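Local coordinates for AncCDT-1 (Synthetic construct, PDB 5T0W), which binds arginine in the cleft of a two-lobed periplasmic solute-binding fold and is an inferred ancestral precursor of cyclohexadienyl dehydratase, at residues T69-G73 and Q139-T143; V86-I92 and E207-A212. All blocks are in the same frame, centred on the assembly; numbering follows the deposited sequence.

Contact 1 of 2, residues T69-G73 and Q139-T143; sequences TTWDG and QLGTT. With ARG (arginine), chain E.
The arginine pocket of this type II periplasmic binding protein fold is closed here across its interlobe cleft, where the loop 69-73, leading from strand 63-68 to helix 74-79, meets the turn 139-143 between strand 135-139 and helix 143-151. Neither segment is regular; the backbones come closest at Asp-72 and Gly-141, with CA atoms 4.9 Å apart. Gln-139 to Thr-142 form a type II beta turn, in which Gly-141 has positive phi (76°) and a CB would collide with Asp-72 OD1. Trp-71, chi1 t and chi2 -109°, reaches over to this turn. Its indole edge faces the carbonyls of Leu-140 and Gly-141, while one ring face lies against NE of the bound arginine. Gln-139 extends (chi1 and chi2 both t) so that its OE1 accepts a hydrogen bond from ligand NH2 at 2.8 Å. Thr-142, chi1 p, is the N-cap of the following helix, and its OG1 also donates to Gln-139 O at 2.6 Å. At the start of that helix, Thr-143 N donates to ligand carboxylate O at 3.0 Å. The one hydrogen bond directly joining the two segments runs from Trp-71 NE1 to Gly-141 O, 2.6 Å long with an N-H...O angle of 144°.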
# COMPACT_ATOMS: atom_id res chain seq x y z
N THR A 69 -1.45 -0.42 -12.31
CA THR A 69 -2.17 0.84 -12.25
C THR A 69 -1.38 1.83 -11.46
O THR A 69 -0.76 1.47 -10.46
CB THR A 69 -3.52 0.66 -11.58
OG1 THR A 69 -4.26 -0.36 -12.28
CG2 THR A 69 -4.30 1.95 -11.59
N THR A 70 -1.38 3.08 -11.90
CA THR A 70 -0.72 4.16 -11.16
C THR A 70 -1.48 4.42 -9.87
O THR A 70 -2.69 4.51 -9.90
CB THR A 70 -0.67 5.47 -12.00
OG1 THR A 70 0.11 5.22 -13.18
CG2 THR A 70 -0.04 6.65 -11.21
N TRP A 71 -0.78 4.52 -8.75
CA TRP A 71 -1.46 4.68 -7.46
C TRP A 71 -2.49 5.83 -7.43
O TRP A 71 -3.61 5.66 -6.96
CB TRP A 71 -0.44 4.93 -6.35
CG TRP A 71 -1.11 5.10 -5.07
CD1 TRP A 71 -1.23 6.27 -4.37
CD2 TRP A 71 -1.85 4.12 -4.34
NE1 TRP A 71 -1.98 6.05 -3.27
CE2 TRP A 71 -2.37 4.74 -3.22
CE3 TRP A 71 -2.10 2.77 -4.53
CZ2 TRP A 71 -3.12 4.09 -2.28
CZ3 TRP A 71 -2.87 2.11 -3.58
CH2 TRP A 71 -3.36 2.77 -2.47
N ASP A 72 -2.12 6.98 -7.95
CA ASP A 72 -2.96 8.17 -7.83
C ASP A 72 -4.35 7.97 -8.44
O ASP A 72 -5.32 8.46 -7.89
CB ASP A 72 -2.30 9.38 -8.48
CG ASP A 72 -2.99 10.67 -8.10
OD1 ASP A 72 -3.09 10.95 -6.88
OD2 ASP A 72 -3.42 11.42 -9.03
N GLY A 73 -4.42 7.26 -9.56
CA GLY A 73 -5.68 7.00 -10.24
C GLY A 73 -6.27 5.62 -9.98
O GLY A 73 -7.10 5.14 -10.73
N GLN A 139 5.05 9.39 -1.92
CA GLN A 139 4.32 8.94 -3.09
C GLN A 139 3.02 9.72 -3.25
O GLN A 139 2.27 9.88 -2.30
CB GLN A 139 4.05 7.46 -3.02
CG GLN A 139 3.21 6.94 -4.20
CD GLN A 139 3.12 5.43 -4.26
OE1 GLN A 139 3.01 4.74 -3.22
NE2 GLN A 139 3.17 4.89 -5.46
N LEU A 140 2.76 10.21 -4.45
CA LEU A 140 1.58 11.03 -4.72
C LEU A 140 0.29 10.25 -4.49
O LEU A 140 0.17 9.10 -4.90
CB LEU A 140 1.61 11.52 -6.18
CG LEU A 140 0.33 12.30 -6.64
CD1 LEU A 140 0.12 13.66 -5.97
CD2 LEU A 140 0.35 12.43 -8.15
N GLY A 141 -0.65 10.88 -3.80
CA GLY A 141 -1.93 10.25 -3.50
C GLY A 141 -1.95 9.18 -2.39
O GLY A 141 -2.85 8.35 -2.38
N THR A 142 -0.99 9.22 -1.46
CA THR A 142 -0.91 8.26 -0.40
C THR A 142 -1.21 8.90 0.95
O THR A 142 -1.21 10.10 1.09
CB THR A 142 0.47 7.62 -0.31
OG1 THR A 142 1.46 8.64 -0.20
CG2 THR A 142 0.78 6.75 -1.51
N THR A 143 -1.41 8.06 1.97
CA THR A 143 -1.64 8.55 3.33
C THR A 143 -0.38 9.24 3.88
O THR A 143 -0.48 10.10 4.75
CB THR A 143 -2.10 7.45 4.31
OG1 THR A 143 -1.12 6.41 4.39
CG2 THR A 143 -3.40 6.85 3.87
N ARG E . -0.90 2.64 2.54
CA ARG E . -0.76 3.91 1.82
C ARG E . -2.09 4.25 1.25
O ARG E . -2.27 5.41 0.87
CB ARG E . 0.23 3.79 0.70
CG ARG E . -0.26 2.84 -0.36
CD ARG E . 0.62 2.89 -1.61
NE ARG E . 0.54 1.62 -2.31
CZ ARG E . 1.10 1.40 -3.49
NH1 ARG E . 1.01 0.19 -4.06
NH2 ARG E . 1.76 2.38 -4.10
OXT ARG E . -2.97 3.37 1.16

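Contact 2 of 2, residues V86-I92 and E207-A212; sequences VMSGMTI and EPLGFA. With ARG (arginine), chain E.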
# COMPACT_ATOMS: atom_id res chain seq x y z
N VAL A 86 -9.06 -3.80 -5.58
CA VAL A 86 -7.73 -3.21 -5.30
C VAL A 86 -7.02 -4.04 -4.21
O VAL A 86 -7.54 -4.18 -3.13
CB VAL A 86 -7.85 -1.77 -4.82
CG1 VAL A 86 -6.50 -1.20 -4.48
CG2 VAL A 86 -8.53 -0.92 -5.87
N MET A 87 -5.87 -4.60 -4.52
CA MET A 87 -5.05 -5.28 -3.53
C MET A 87 -3.63 -4.72 -3.64
O MET A 87 -2.84 -5.15 -4.47
CB MET A 87 -5.06 -6.79 -3.74
CG MET A 87 -6.45 -7.38 -3.94
SD MET A 87 -6.68 -9.18 -3.91
CE MET A 87 -6.17 -9.79 -2.30
N SER A 88 -3.38 -3.64 -2.89
CA SER A 88 -2.23 -2.77 -3.17
C SER A 88 -1.83 -1.93 -1.98
O SER A 88 -1.52 -0.75 -2.11
CB SER A 88 -2.49 -1.87 -4.40
OG SER A 88 -1.26 -1.51 -5.00
N GLY A 89 -1.84 -2.56 -0.82
CA GLY A 89 -1.43 -1.92 0.42
C GLY A 89 -2.26 -0.72 0.77
O GLY A 89 -1.74 0.27 1.25
N MET A 90 -3.56 -0.79 0.50
CA MET A 90 -4.42 0.35 0.65
C MET A 90 -4.98 0.56 2.05
O MET A 90 -5.70 -0.26 2.59
CB MET A 90 -5.54 0.26 -0.33
CG MET A 90 -6.37 1.51 -0.37
SD MET A 90 -7.39 1.57 -1.80
CE MET A 90 -8.29 3.06 -1.46
N THR A 91 -4.60 1.67 2.66
CA THR A 91 -5.12 2.08 3.95
C THR A 91 -6.61 2.44 3.82
O THR A 91 -7.03 3.07 2.87
CB THR A 91 -4.34 3.30 4.44
OG1 THR A 91 -2.96 2.97 4.58
CG2 THR A 91 -4.87 3.78 5.76
N ILE A 92 -7.41 2.01 4.81
CA ILE A 92 -8.83 2.37 4.92
C ILE A 92 -8.91 3.74 5.56
O ILE A 92 -8.43 3.93 6.64
CB ILE A 92 -9.63 1.36 5.79
CG1 ILE A 92 -9.55 -0.05 5.15
CG2 ILE A 92 -11.08 1.77 5.91
CD1 ILE A 92 -10.05 -1.17 6.01
N GLU A 207 -2.93 2.32 11.19
CA GLU A 207 -4.22 2.23 10.50
C GLU A 207 -4.36 0.90 9.74
O GLU A 207 -3.36 0.38 9.24
CB GLU A 207 -4.30 3.41 9.52
CG GLU A 207 -4.47 4.77 10.17
CD GLU A 207 -5.86 5.00 10.78
OE1 GLU A 207 -6.86 4.42 10.30
OE2 GLU A 207 -5.97 5.81 11.74
N PRO A 208 -5.60 0.37 9.65
CA PRO A 208 -5.86 -0.87 8.92
C PRO A 208 -5.75 -0.68 7.42
O PRO A 208 -6.12 0.36 6.89
CB PRO A 208 -7.31 -1.18 9.27
CG PRO A 208 -7.93 0.17 9.39
CD PRO A 208 -6.86 1.05 9.98
N LEU A 209 -5.21 -1.69 6.74
CA LEU A 209 -5.28 -1.78 5.29
C LEU A 209 -6.46 -2.66 4.95
O LEU A 209 -6.82 -3.57 5.73
CB LEU A 209 -4.01 -2.40 4.73
CG LEU A 209 -2.69 -1.86 5.26
CD1 LEU A 209 -1.51 -2.53 4.57
CD2 LEU A 209 -2.60 -0.36 5.04
N GLY A 210 -7.05 -2.42 3.79
CA GLY A 210 -8.10 -3.30 3.26
C GLY A 210 -8.00 -3.44 1.75
O GLY A 210 -7.28 -2.71 1.09
N PHE A 211 -8.81 -4.35 1.21
CA PHE A 211 -9.05 -4.43 -0.22
C PHE A 211 -10.30 -3.67 -0.62
O PHE A 211 -11.34 -3.82 0.00
CB PHE A 211 -9.21 -5.88 -0.62
CG PHE A 211 -8.14 -6.74 -0.11
CD1 PHE A 211 -6.81 -6.45 -0.40
CD2 PHE A 211 -8.42 -7.83 0.68
CE1 PHE A 211 -5.80 -7.25 0.08
CE2 PHE A 211 -7.43 -8.64 1.15
CZ PHE A 211 -6.11 -8.35 0.87
N ALA A 212 -10.20 -2.88 -1.68
CA ALA A 212 -11.30 -2.00 -2.10
C ALA A 212 -12.12 -2.61 -3.22
O ALA A 212 -11.55 -3.23 -4.09
CB ALA A 212 -10.76 -0.66 -2.56
N ARG E . -0.90 2.64 2.54
CA ARG E . -0.76 3.91 1.82
C ARG E . -2.09 4.25 1.25
O ARG E . -2.27 5.41 0.87
CB ARG E . 0.23 3.79 0.70
CG ARG E . -0.26 2.84 -0.36
CD ARG E . 0.62 2.89 -1.61
NE ARG E . 0.54 1.62 -2.31
CZ ARG E . 1.10 1.40 -3.49
NH1 ARG E . 1.01 0.19 -4.06
NH2 ARG E . 1.76 2.38 -4.10
OXT ARG E . -2.97 3.37 1.16
O HOH W 1 -4.85 -3.44 -0.47
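Segment 86-92 runs antiparallel to 207-212 and lines one side of the arginine pocket of this solute-binding fold. Val-86 and Ala-212 form a hydrogen-bonded antiparallel pair, Val-86 N to Ala-212 O at 3.0 Å and Ala-212 N to Val-86 O at 3.3 Å. Met-87 lies over the Phe-211 ring in a Met-aromatic contact, with SD 4.6 Å and CE 3.6 Å from the centroid. The backbone then swings away, and a water fills the gap, accepting from Ser-88 N and Met-90 N and donating to Gly-210 O. Ser-88 O accepts from ligand NE (3.1 Å) and Ser-88 OG from ligand NH1 (3.0 Å). Gly-89, at positive phi, turns its O to the ligand amino N, 2.8 Å away. Pairing resumes two residues out of register: Met-90 O accepts from Gly-210 N at 2.8 Å. Thr-91 N binds ligand OXT at 2.8 Å, and its OG1 accepts from ligand N at 2.9 Å. Ile-92 N donates to Pro-208 O at 3.0 Å, and its CD1 occupies the space a CB on Gly-210 would need. Around it, Val-86 and Ala-212 meet Leu-78 of helix 74-79, Met-87 and Phe-211 pack on helix 48-60, and Met-90, Ile-92 and Ala-212 touch Phe-102 of strand 101-102.

How the contacts relate
The centres of the two contacts lie 12 Å apart, and their segments alternate along the chain in the order 69-73, 86-92, 139-143, 207-212. Contact 2 joins the end of strand 85-86, in the parallel sheet with 24-29 and 63-68, to strand 207-213 of the mixed sheet. Contact 1 adds a link from the loop after 63-68 to the turn after 135-139, a strand of the mixed sheet. They touch directly where Trp-71 CZ3 lies 3.5 Å from Ser-88 O and Thr-143 CG2 lies 3.7 Å from Thr-91 CB. Both grip the same arginine, each holding one carboxylate oxygen and part of the guanidinium group, consistent with a ligand-bound, closed cleft.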